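Local atomic coordinates of cysteine desulfurase (Elizabethkingia anophelis NUHP1, PDB entry 5VPR), a protein that probably removes sulfur from L-cysteine, using covalently bound pyridoxal 5'-phosphate, to leave L-alanine and pass the sulfur to a carrier. Residues I87-G100 with G239-E251. Sequence-based numbering, arbitrary orientation.
Sequences INAKHDYEVLFTKG and GTGILYGKASVLE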
# COMPACT_ATOMS: atom_id res chain seq x y z
N ILE A 87 -8.62 7.82 7.26
CA ILE A 87 -7.28 8.02 7.80
C ILE A 87 -7.27 8.99 8.98
O ILE A 87 -6.19 9.32 9.50
CB ILE A 87 -6.29 8.47 6.72
CG1 ILE A 87 -6.63 9.89 6.24
CG2 ILE A 87 -6.24 7.45 5.56
CD1 ILE A 87 -5.63 10.44 5.18
N ASN A 88 -8.44 9.43 9.44
CA ASN A 88 -8.58 10.41 10.52
C ASN A 88 -7.77 11.68 10.26
O ASN A 88 -7.14 12.23 11.16
CB ASN A 88 -8.22 9.82 11.89
CG ASN A 88 -8.82 10.63 13.03
OD1 ASN A 88 -9.90 11.21 12.87
ND2 ASN A 88 -8.13 10.70 14.18
N ALA A 89 -7.80 12.15 9.01
CA ALA A 89 -7.32 13.50 8.73
C ALA A 89 -8.25 14.52 9.38
O ALA A 89 -9.47 14.35 9.42
CB ALA A 89 -7.24 13.74 7.21
N LYS A 90 -7.66 15.60 9.91
CA LYS A 90 -8.47 16.61 10.57
C LYS A 90 -9.33 17.39 9.58
O LYS A 90 -10.44 17.79 9.92
CB LYS A 90 -7.57 17.56 11.37
CG LYS A 90 -8.33 18.62 12.15
CD LYS A 90 -7.41 19.35 13.12
CE LYS A 90 -8.15 20.42 13.89
NZ LYS A 90 -7.24 21.09 14.86
N HIS A 91 -8.85 17.61 8.35
CA HIS A 91 -9.60 18.40 7.39
C HIS A 91 -9.76 17.64 6.09
O HIS A 91 -8.85 16.94 5.65
CB HIS A 91 -8.94 19.74 7.12
CG HIS A 91 -8.77 20.58 8.34
ND1 HIS A 91 -9.83 21.20 8.97
CD2 HIS A 91 -7.67 20.89 9.06
CE1 HIS A 91 -9.38 21.88 10.01
NE2 HIS A 91 -8.07 21.71 10.09
N ASP A 92 -10.93 17.82 5.45
CA ASP A 92 -11.11 17.24 4.13
C ASP A 92 -10.10 17.80 3.14
O ASP A 92 -9.59 17.07 2.29
CB ASP A 92 -12.55 17.46 3.63
CG ASP A 92 -12.88 18.94 3.43
OD1 ASP A 92 -12.28 19.80 4.10
OD2 ASP A 92 -13.74 19.22 2.58
N TYR A 93 -9.73 19.09 3.28
CA TYR A 93 -8.81 19.66 2.30
C TYR A 93 -7.37 19.20 2.47
O TYR A 93 -6.52 19.58 1.66
CB TYR A 93 -8.87 21.19 2.33
CG TYR A 93 -8.74 21.84 3.70
CD1 TYR A 93 -7.50 21.97 4.33
CD2 TYR A 93 -9.86 22.35 4.35
CE1 TYR A 93 -7.39 22.58 5.57
CE2 TYR A 93 -9.76 22.96 5.59
CZ TYR A 93 -8.52 23.08 6.19
OH TYR A 93 -8.43 23.68 7.43
N GLU A 94 -7.07 18.38 3.49
CA GLU A 94 -5.76 17.73 3.57
C GLU A 94 -5.70 16.44 2.76
O GLU A 94 -4.61 15.86 2.64
CB GLU A 94 -5.41 17.45 5.05
CG GLU A 94 -5.22 18.74 5.89
CD GLU A 94 -5.03 18.49 7.40
OE1 GLU A 94 -5.72 17.60 7.95
OE2 GLU A 94 -4.20 19.19 8.02
N VAL A 95 -6.81 15.99 2.19
CA VAL A 95 -6.86 14.74 1.43
C VAL A 95 -6.81 15.10 -0.05
O VAL A 95 -7.74 15.71 -0.58
CB VAL A 95 -8.13 13.94 1.77
CG1 VAL A 95 -8.13 12.59 1.02
CG2 VAL A 95 -8.24 13.72 3.28
N LEU A 96 -5.71 14.75 -0.72
CA LEU A 96 -5.54 15.03 -2.14
C LEU A 96 -5.70 13.75 -2.96
O LEU A 96 -5.08 12.73 -2.64
CB LEU A 96 -4.18 15.65 -2.43
CG LEU A 96 -3.65 16.72 -1.47
CD1 LEU A 96 -2.25 17.14 -1.92
CD2 LEU A 96 -4.57 17.92 -1.38
N PHE A 97 -6.51 13.81 -4.01
CA PHE A 97 -6.63 12.71 -4.96
C PHE A 97 -5.43 12.69 -5.90
O PHE A 97 -5.06 13.73 -6.47
CB PHE A 97 -7.93 12.82 -5.77
CG PHE A 97 -9.19 12.65 -4.95
CD1 PHE A 97 -10.08 13.71 -4.79
CD2 PHE A 97 -9.50 11.43 -4.37
CE1 PHE A 97 -11.26 13.56 -4.04
CE2 PHE A 97 -10.67 11.26 -3.62
CZ PHE A 97 -11.56 12.33 -3.45
N THR A 98 -4.83 11.52 -6.08
CA THR A 98 -3.74 11.39 -7.04
C THR A 98 -4.05 10.19 -7.92
O THR A 98 -5.11 9.57 -7.76
CB THR A 98 -2.40 11.17 -6.33
OG1 THR A 98 -2.46 9.91 -5.66
CG2 THR A 98 -2.13 12.29 -5.27
N LYS A 99 -3.11 9.79 -8.77
CA LYS A 99 -3.32 8.62 -9.60
C LYS A 99 -2.59 7.38 -9.07
O LYS A 99 -2.60 6.35 -9.74
CB LYS A 99 -2.90 8.91 -11.04
CG LYS A 99 -3.45 10.24 -11.59
CD LYS A 99 -4.96 10.45 -11.34
CE LYS A 99 -5.65 11.07 -12.56
NZ LYS A 99 -5.40 12.52 -12.78
N GLY A 100 -1.98 7.47 -7.89
CA GLY A 100 -1.22 6.36 -7.35
C GLY A 100 -0.20 6.85 -6.35
O GLY A 100 0.06 8.04 -6.22
N GLY A 239 -5.36 3.38 -11.18
CA GLY A 239 -5.35 4.79 -11.51
C GLY A 239 -5.78 5.71 -10.38
O GLY A 239 -6.07 6.88 -10.64
N THR A 240 -5.81 5.23 -9.14
CA THR A 240 -6.23 6.04 -8.01
C THR A 240 -5.22 5.97 -6.86
O THR A 240 -4.56 4.95 -6.63
CB THR A 240 -7.62 5.61 -7.45
OG1 THR A 240 -7.57 4.25 -6.98
CG2 THR A 240 -8.68 5.70 -8.53
N GLY A 241 -5.15 7.06 -6.14
CA GLY A 241 -4.39 7.07 -4.91
C GLY A 241 -4.77 8.29 -4.11
O GLY A 241 -5.63 9.09 -4.51
N ILE A 242 -4.10 8.44 -2.99
CA ILE A 242 -4.34 9.52 -2.06
C ILE A 242 -3.00 10.04 -1.59
O ILE A 242 -2.08 9.25 -1.35
CB ILE A 242 -5.18 9.04 -0.86
CG1 ILE A 242 -6.59 8.67 -1.33
CG2 ILE A 242 -5.23 10.11 0.22
CD1 ILE A 242 -7.42 9.90 -1.72
N LEU A 243 -2.87 11.36 -1.49
CA LEU A 243 -1.77 11.97 -0.75
C LEU A 243 -2.41 12.85 0.32
O LEU A 243 -3.09 13.82 0.00
CB LEU A 243 -0.87 12.79 -1.67
CG LEU A 243 0.18 13.61 -0.90
CD1 LEU A 243 1.12 12.65 -0.16
CD2 LEU A 243 0.95 14.53 -1.85
N TYR A 244 -2.24 12.45 1.58
CA TYR A 244 -2.58 13.31 2.71
C TYR A 244 -1.38 14.16 3.07
O TYR A 244 -0.24 13.68 3.04
CB TYR A 244 -3.01 12.49 3.94
CG TYR A 244 -2.80 13.24 5.25
CD1 TYR A 244 -3.76 14.14 5.71
CD2 TYR A 244 -1.66 13.03 6.04
CE1 TYR A 244 -3.58 14.83 6.91
CE2 TYR A 244 -1.47 13.71 7.24
CZ TYR A 244 -2.44 14.62 7.66
OH TYR A 244 -2.27 15.30 8.83
N GLY A 245 -1.63 15.42 3.43
CA GLY A 245 -0.61 16.24 4.05
C GLY A 245 -1.18 17.16 5.10
O GLY A 245 -2.27 17.70 4.91
N LYS A 246 -0.48 17.34 6.23
CA LYS A 246 -0.84 18.39 7.18
C LYS A 246 -1.05 19.70 6.45
O LYS A 246 -0.21 20.10 5.64
CB LYS A 246 0.25 18.57 8.24
CG LYS A 246 0.38 17.48 9.28
CD LYS A 246 1.23 18.01 10.44
CE LYS A 246 1.72 16.88 11.34
NZ LYS A 246 2.61 17.38 12.43
N ALA A 247 -2.17 20.37 6.74
CA ALA A 247 -2.44 21.66 6.11
C ALA A 247 -1.27 22.62 6.32
O ALA A 247 -0.86 23.32 5.39
CB ALA A 247 -3.72 22.28 6.67
N SER A 248 -0.70 22.64 7.53
CA SER A 248 0.40 23.56 7.80
C SER A 248 1.64 23.25 6.96
O SER A 248 2.47 24.14 6.75
CB SER A 248 0.75 23.54 9.29
OG SER A 248 0.99 22.21 9.73
N VAL A 249 1.78 22.01 6.48
CA VAL A 249 2.91 21.65 5.64
C VAL A 249 2.60 21.88 4.16
O VAL A 249 3.44 22.41 3.43
CB VAL A 249 3.31 20.20 5.92
CG1 VAL A 249 4.39 19.73 4.95
CG2 VAL A 249 3.78 20.08 7.36
N LEU A 250 1.41 21.47 3.73
CA LEU A 250 0.98 21.72 2.35
C LEU A 250 1.09 23.20 2.00
O LEU A 250 1.53 23.55 0.90
CB LEU A 250 -0.45 21.23 2.15
CG LEU A 250 -0.65 19.71 2.13
CD1 LEU A 250 -2.08 19.38 1.77
CD2 LEU A 250 0.33 19.03 1.17
N GLU A 251 0.70 24.07 2.93
CA GLU A 251 0.76 25.51 2.72
C GLU A 251 2.18 26.05 2.62
O GLU A 251 2.34 27.23 2.31
CB GLU A 251 0.00 26.23 3.83
CG GLU A 251 -1.49 25.97 3.80
CD GLU A 251 -2.22 26.55 5.00
OE1 GLU A 251 -1.54 27.01 5.95
OE2 GLU A 251 -3.47 26.56 4.98
O HOH W 1 -4.73 16.20 9.93
O HOH W 2 -0.46 9.39 -3.56
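Ile87 and Ala89 touch Tyr244 first: the CD1 tip of Ile87 lies 3.6 Å from Tyr244 CB, and the methyl of Ala89 reaches CD1 and CE1 of the ring obliquely. Between them Asn88, with positive phi, is the C' residue of the Schellman motif that ends helix 67-87. The ring edge of Tyr93 then meets the methyl of Ala247, Tyr93 CE1 to Ala247 CB 3.8 Å.

Glu94 binds segment 239-251 through both its backbone and its carboxylate. With CG anti to its own carbonyl carbon (chi1 -65°) and the chain extended beyond, the side chain runs beside Tyr244, its carboxylate nearly perpendicular to the ring. Glu94 OE2 takes the N-H of Ala247, in the first turn of helix 247-250, at 2.7 Å on the anti side of the carboxylate. Glu94 OE1 accepts from His91 N, which comes from above the carboxylate plane, and from a water that also donates to Tyr244 OH and accepts from Lys90 N. Glu94 O receives Gly245 N.

From here the strands run antiparallel. Val95 CG1 packs on Ile242, and Leu96 exchanges both backbone bonds with Leu243 (Leu96 O to Leu243 N 2.8 Å). On the face carrying Val95 and Tyr244, Phe97 CD2 lies 3.7 Å from Ile242 CD1. Thr98 and Gly241 exchange two 3.0 Å N-to-O backbone bonds; Thr98 OG1 lies close against the backbone of Gly241, while its CG2 touches Leu243 CB.

Strand 95-98 is an edge strand, within this chain, of the seven-stranded mixed sheet in the large domain of this fold-type I PLP enzyme, and strand 241-245, its antiparallel neighbour, joins it to strand 226-230. Helix 67-87 covers Val95 and Phe97, helix 287-303 packs against Phe97 and Ile242, and helix 101-111 starts just after Gly100.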